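PDB 5BUD: decapping nuclease RAI1 from Candida albicans, which hydrolyses NAD caps from the 5' ends of RNAs, using divalent metal ions, and stabilises and stimulates the exoribonuclease RAT1. Local coordinates for residues K173-T179 with R195-V200. Numbering follows the deposited sequence.
Sequences KFETIAT and RNKKVV. With MN (manganese (II) ion), chain G.
Arg195 and Lys173 anchor the loop that follows helix 189-193 to the last turns of helix 158-178 in the PD-(D/E)XK nuclease domain, a mixed contact in which charged side chains donate to backbone carbonyls at both ends and aliphatic groups pack alongside. The guanidinium of Arg195 reaches the carbonyls where the helix gives way to strand 179-180. Ile177 O sits over the centre of one face, 3.1 Å from CZ, without a hydrogen bond, whereas NH1 donates to Thr179 O (3.1 Å) almost straight, at 171°, though from above that carbonyl's plane. NH1 also meets Tyr47 O, and NE meets Ile192 O. At the other end Lys173, bent at chi2 (70°), crosses the CG2 methyl of Val200 with its CD and brings NZ to Asn196 O at 2.9 Å. A water joins the same NZ to Arg195 O and Lys198 O; another links Lys198 NZ to Thr176 O and Thr179 O. Beside Lys173, Val200 CG2 lies 3.6 Å from Thr176 OG1, which bonds back to Tyr172 O. Glu175, on the same helix but not touching the loop, binds manganese through OE1 at 2.2 Å. Three cationic groups thus tie loop to helix end, directly at Asn196 O and Thr179 O and otherwise through water, and these carbonyl dipoles probably stabilise their charge.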
ATOM      1  N   LYS A 173      11.202  12.941  -3.011  1.00 21.10           N
ATOM      2  CA  LYS A 173      12.080  13.643  -3.960  1.00 22.12           C
ATOM      3  C   LYS A 173      12.486  12.716  -5.098  1.00 22.97           C
ATOM      4  O   LYS A 173      12.540  13.109  -6.273  1.00 21.54           O
ATOM      5  CB  LYS A 173      13.331  14.168  -3.233  1.00 24.58           C
ATOM      6  CG  LYS A 173      14.335  14.902  -4.125  1.00 25.08           C
ATOM      7  CD  LYS A 173      13.859  16.257  -4.635  1.00 27.05           C
ATOM      8  CE  LYS A 173      15.031  17.012  -5.264  1.00 30.52           C
ATOM      9  NZ  LYS A 173      14.585  18.276  -5.915  1.00 31.92           N
ATOM     10  N   PHE A 174      12.752  11.456  -4.759  1.00 21.96           N
ATOM     11  CA  PHE A 174      13.115  10.483  -5.763  1.00 22.29           C
ATOM     12  C   PHE A 174      11.990  10.303  -6.773  1.00 22.17           C
ATOM     13  O   PHE A 174      12.249  10.264  -7.985  1.00 23.02           O
ATOM     14  CB  PHE A 174      13.500   9.138  -5.097  1.00 21.82           C
ATOM     15  CG  PHE A 174      13.899   8.081  -6.069  1.00 21.76           C
ATOM     16  CD1 PHE A 174      15.031   8.235  -6.862  1.00 23.55           C
ATOM     17  CD2 PHE A 174      13.157   6.916  -6.190  1.00 21.81           C
ATOM     18  CE1 PHE A 174      15.403   7.248  -7.773  1.00 23.18           C
ATOM     19  CE2 PHE A 174      13.530   5.910  -7.093  1.00 22.45           C
ATOM     20  CZ  PHE A 174      14.643   6.091  -7.900  1.00 23.23           C
ATOM     21  N   GLU A 175      10.749  10.212  -6.284  1.00 21.07           N
ATOM     22  CA  GLU A 175       9.612  10.114  -7.158  1.00 23.16           C
ATOM     23  C   GLU A 175       9.539  11.318  -8.091  1.00 22.02           C
ATOM     24  O   GLU A 175       9.216  11.178  -9.263  1.00 23.81           O
ATOM     25  CB  GLU A 175       8.290  10.044  -6.384  1.00 23.74           C
ATOM     26  CG  GLU A 175       8.060   8.801  -5.549  1.00 25.76           C
ATOM     27  CD  GLU A 175       6.773   8.919  -4.722  1.00 27.35           C
ATOM     28  OE1 GLU A 175       6.024   9.881  -4.954  1.00 32.19           O
ATOM     29  OE2 GLU A 175       6.516   8.104  -3.829  1.00 25.00           O
ATOM     30  N   THR A 176       9.837  12.485  -7.544  1.00 22.52           N
ATOM     31  CA  THR A 176       9.778  13.731  -8.302  1.00 24.75           C
ATOM     32  C   THR A 176      10.846  13.772  -9.391  1.00 24.38           C
ATOM     33  O   THR A 176      10.534  14.118 -10.506  1.00 26.33           O
ATOM     34  CB  THR A 176       9.901  14.943  -7.346  1.00 25.03           C
ATOM     35  OG1 THR A 176       8.841  14.873  -6.380  1.00 25.11           O
ATOM     36  CG2 THR A 176       9.810  16.245  -8.102  1.00 27.37           C
ATOM     37  N   ILE A 177      12.085  13.388  -9.078  1.00 24.29           N
ATOM     38  CA  ILE A 177      13.174  13.476 -10.069  1.00 24.76           C
ATOM     39  C   ILE A 177      13.249  12.286 -11.036  1.00 24.61           C
ATOM     40  O   ILE A 177      13.883  12.394 -12.080  1.00 23.82           O
ATOM     41  CB  ILE A 177      14.531  13.845  -9.427  1.00 24.88           C
ATOM     42  CG1 ILE A 177      15.037  12.797  -8.419  1.00 25.15           C
ATOM     43  CG2 ILE A 177      14.388  15.169  -8.703  1.00 26.83           C
ATOM     44  CD1 ILE A 177      15.718  11.598  -9.033  1.00 24.89           C
ATOM     45  N   ALA A 178      12.501  11.216 -10.749  1.00 23.35           N
ATOM     46  CA  ALA A 178      12.501   9.988 -11.576  1.00 23.85           C
ATOM     47  C   ALA A 178      11.308   9.833 -12.490  1.00 23.19           C
ATOM     48  O   ALA A 178      11.266   8.888 -13.289  1.00 22.67           O
ATOM     49  CB  ALA A 178      12.640   8.754 -10.688  1.00 22.66           C
ATOM     50  N   THR A 179      10.341  10.759 -12.422  1.00 22.35           N
ATOM     51  CA  THR A 179       9.153  10.647 -13.233  1.00 23.29           C
ATOM     52  C   THR A 179       8.833  11.963 -13.992  1.00 24.00           C
ATOM     53  O   THR A 179       9.300  13.032 -13.616  1.00 24.74           O
ATOM     54  CB  THR A 179       7.917  10.318 -12.376  1.00 24.81           C
ATOM     55  OG1 THR A 179       7.608  11.439 -11.518  1.00 23.63           O
ATOM     56  CG2 THR A 179       8.135   9.028 -11.546  1.00 24.37           C
ATOM     57  N   ARG A 195      13.166  19.160 -13.358  1.00 39.63           N
ATOM     58  CA  ARG A 195      12.576  18.326 -12.312  1.00 37.02           C
ATOM     59  C   ARG A 195      13.244  18.493 -10.985  1.00 34.80           C
ATOM     60  O   ARG A 195      12.587  18.490  -9.954  1.00 35.59           O
ATOM     61  CB  ARG A 195      12.636  16.864 -12.721  1.00 35.24           C
ATOM     62  CG  ARG A 195      11.585  16.564 -13.741  1.00 34.74           C
ATOM     63  CD  ARG A 195      11.547  15.106 -14.022  1.00 34.13           C
ATOM     64  NE  ARG A 195      12.799  14.648 -14.624  1.00 35.86           N
ATOM     65  CZ  ARG A 195      13.036  13.384 -14.934  1.00 31.63           C
ATOM     66  NH1 ARG A 195      12.108  12.470 -14.699  1.00 30.96           N
ATOM     67  NH2 ARG A 195      14.182  13.039 -15.501  1.00 32.48           N
ATOM     68  N   ASN A 196      14.559  18.658 -11.012  1.00 35.12           N
ATOM     69  CA  ASN A 196      15.345  18.798  -9.793  1.00 35.72           C
ATOM     70  C   ASN A 196      15.029  20.105  -9.057  1.00 35.49           C
ATOM     71  O   ASN A 196      15.383  20.254  -7.894  1.00 34.79           O
ATOM     72  CB  ASN A 196      16.841  18.722 -10.119  1.00 39.28           C
ATOM     73  CG  ASN A 196      17.700  18.333  -8.921  1.00 48.08           C
ATOM     74  OD1 ASN A 196      17.212  17.770  -7.934  1.00 49.60           O
ATOM     75  ND2 ASN A 196      19.006  18.619  -9.011  1.00 50.16           N
ATOM     76  N   LYS A 197      14.366  21.053  -9.720  1.00 36.29           N
ATOM     77  CA  LYS A 197      13.971  22.315  -9.059  1.00 40.50           C
ATOM     78  C   LYS A 197      12.495  22.340  -8.667  1.00 40.00           C
ATOM     79  O   LYS A 197      12.065  23.206  -7.931  1.00 36.01           O
ATOM     80  CB  LYS A 197      14.276  23.515  -9.959  1.00 42.86           C
ATOM     81  CG  LYS A 197      15.766  23.780 -10.139  1.00 47.19           C
ATOM     82  CD  LYS A 197      16.029  24.692 -11.334  1.00 51.88           C
ATOM     83  CE  LYS A 197      17.519  24.921 -11.576  1.00 54.69           C
ATOM     84  NZ  LYS A 197      18.186  25.704 -10.493  1.00 56.82           N
ATOM     85  N   LYS A 198      11.714  21.392  -9.173  1.00 41.46           N
ATOM     86  CA  LYS A 198      10.282  21.345  -8.872  1.00 37.80           C
ATOM     87  C   LYS A 198      10.069  21.184  -7.365  1.00 35.29           C
ATOM     88  O   LYS A 198      10.815  20.466  -6.701  1.00 29.57           O
ATOM     89  CB  LYS A 198       9.657  20.186  -9.649  1.00 41.78           C
ATOM     90  CG  LYS A 198       8.156  20.224  -9.783  1.00 45.39           C
ATOM     91  CD  LYS A 198       7.621  18.893 -10.297  1.00 46.65           C
ATOM     92  CE  LYS A 198       8.281  18.451 -11.588  1.00 46.12           C
ATOM     93  NZ  LYS A 198       7.493  17.373 -12.257  1.00 46.44           N
ATOM     94  N   VAL A 199       9.075  21.897  -6.829  1.00 32.13           N
ATOM     95  CA  VAL A 199       8.647  21.762  -5.448  1.00 32.17           C
ATOM     96  C   VAL A 199       8.073  20.372  -5.230  1.00 28.35           C
ATOM     97  O   VAL A 199       7.210  19.941  -5.964  1.00 31.27           O
ATOM     98  CB  VAL A 199       7.544  22.795  -5.096  1.00 33.72           C
ATOM     99  CG1 VAL A 199       6.918  22.482  -3.756  1.00 32.54           C
ATOM    100  CG2 VAL A 199       8.115  24.210  -5.094  1.00 35.68           C
ATOM    101  N   VAL A 200       8.567  19.669  -4.220  1.00 28.36           N
ATOM    102  CA  VAL A 200       8.092  18.321  -3.938  1.00 26.29           C
ATOM    103  C   VAL A 200       6.855  18.404  -3.021  1.00 26.35           C
ATOM    104  O   VAL A 200       6.846  19.174  -2.057  1.00 25.97           O
ATOM    105  CB  VAL A 200       9.174  17.490  -3.249  1.00 26.00           C
ATOM    106  CG1 VAL A 200       8.601  16.149  -2.806  1.00 26.38           C
ATOM    107  CG2 VAL A 200      10.363  17.307  -4.185  1.00 26.08           C
TER
HETATM  108 MN    MN G 403       3.856   9.968  -4.550  1.00 54.42          MN
HETATM  109  O   HOH W   1      12.385  18.286  -7.237  1.00 25.40           O
HETATM  110  O   HOH W   2      12.753  21.007  -4.806  1.00 47.77           O
HETATM  111  O   HOH W   3       8.255  15.044 -11.689  1.00 27.11           O
HETATM  112  O   HOH W   4       3.430  11.278  -6.505  1.00 43.60           O
HETATM  113  O   HOH W   5       1.637  10.086  -3.628  1.00 44.77           O
HETATM  114  O   HOH W   6       3.281   8.024  -5.831  1.00 43.16           O
HETATM  115  O   HOH W   7       4.560  11.965  -3.729  1.00 49.59           O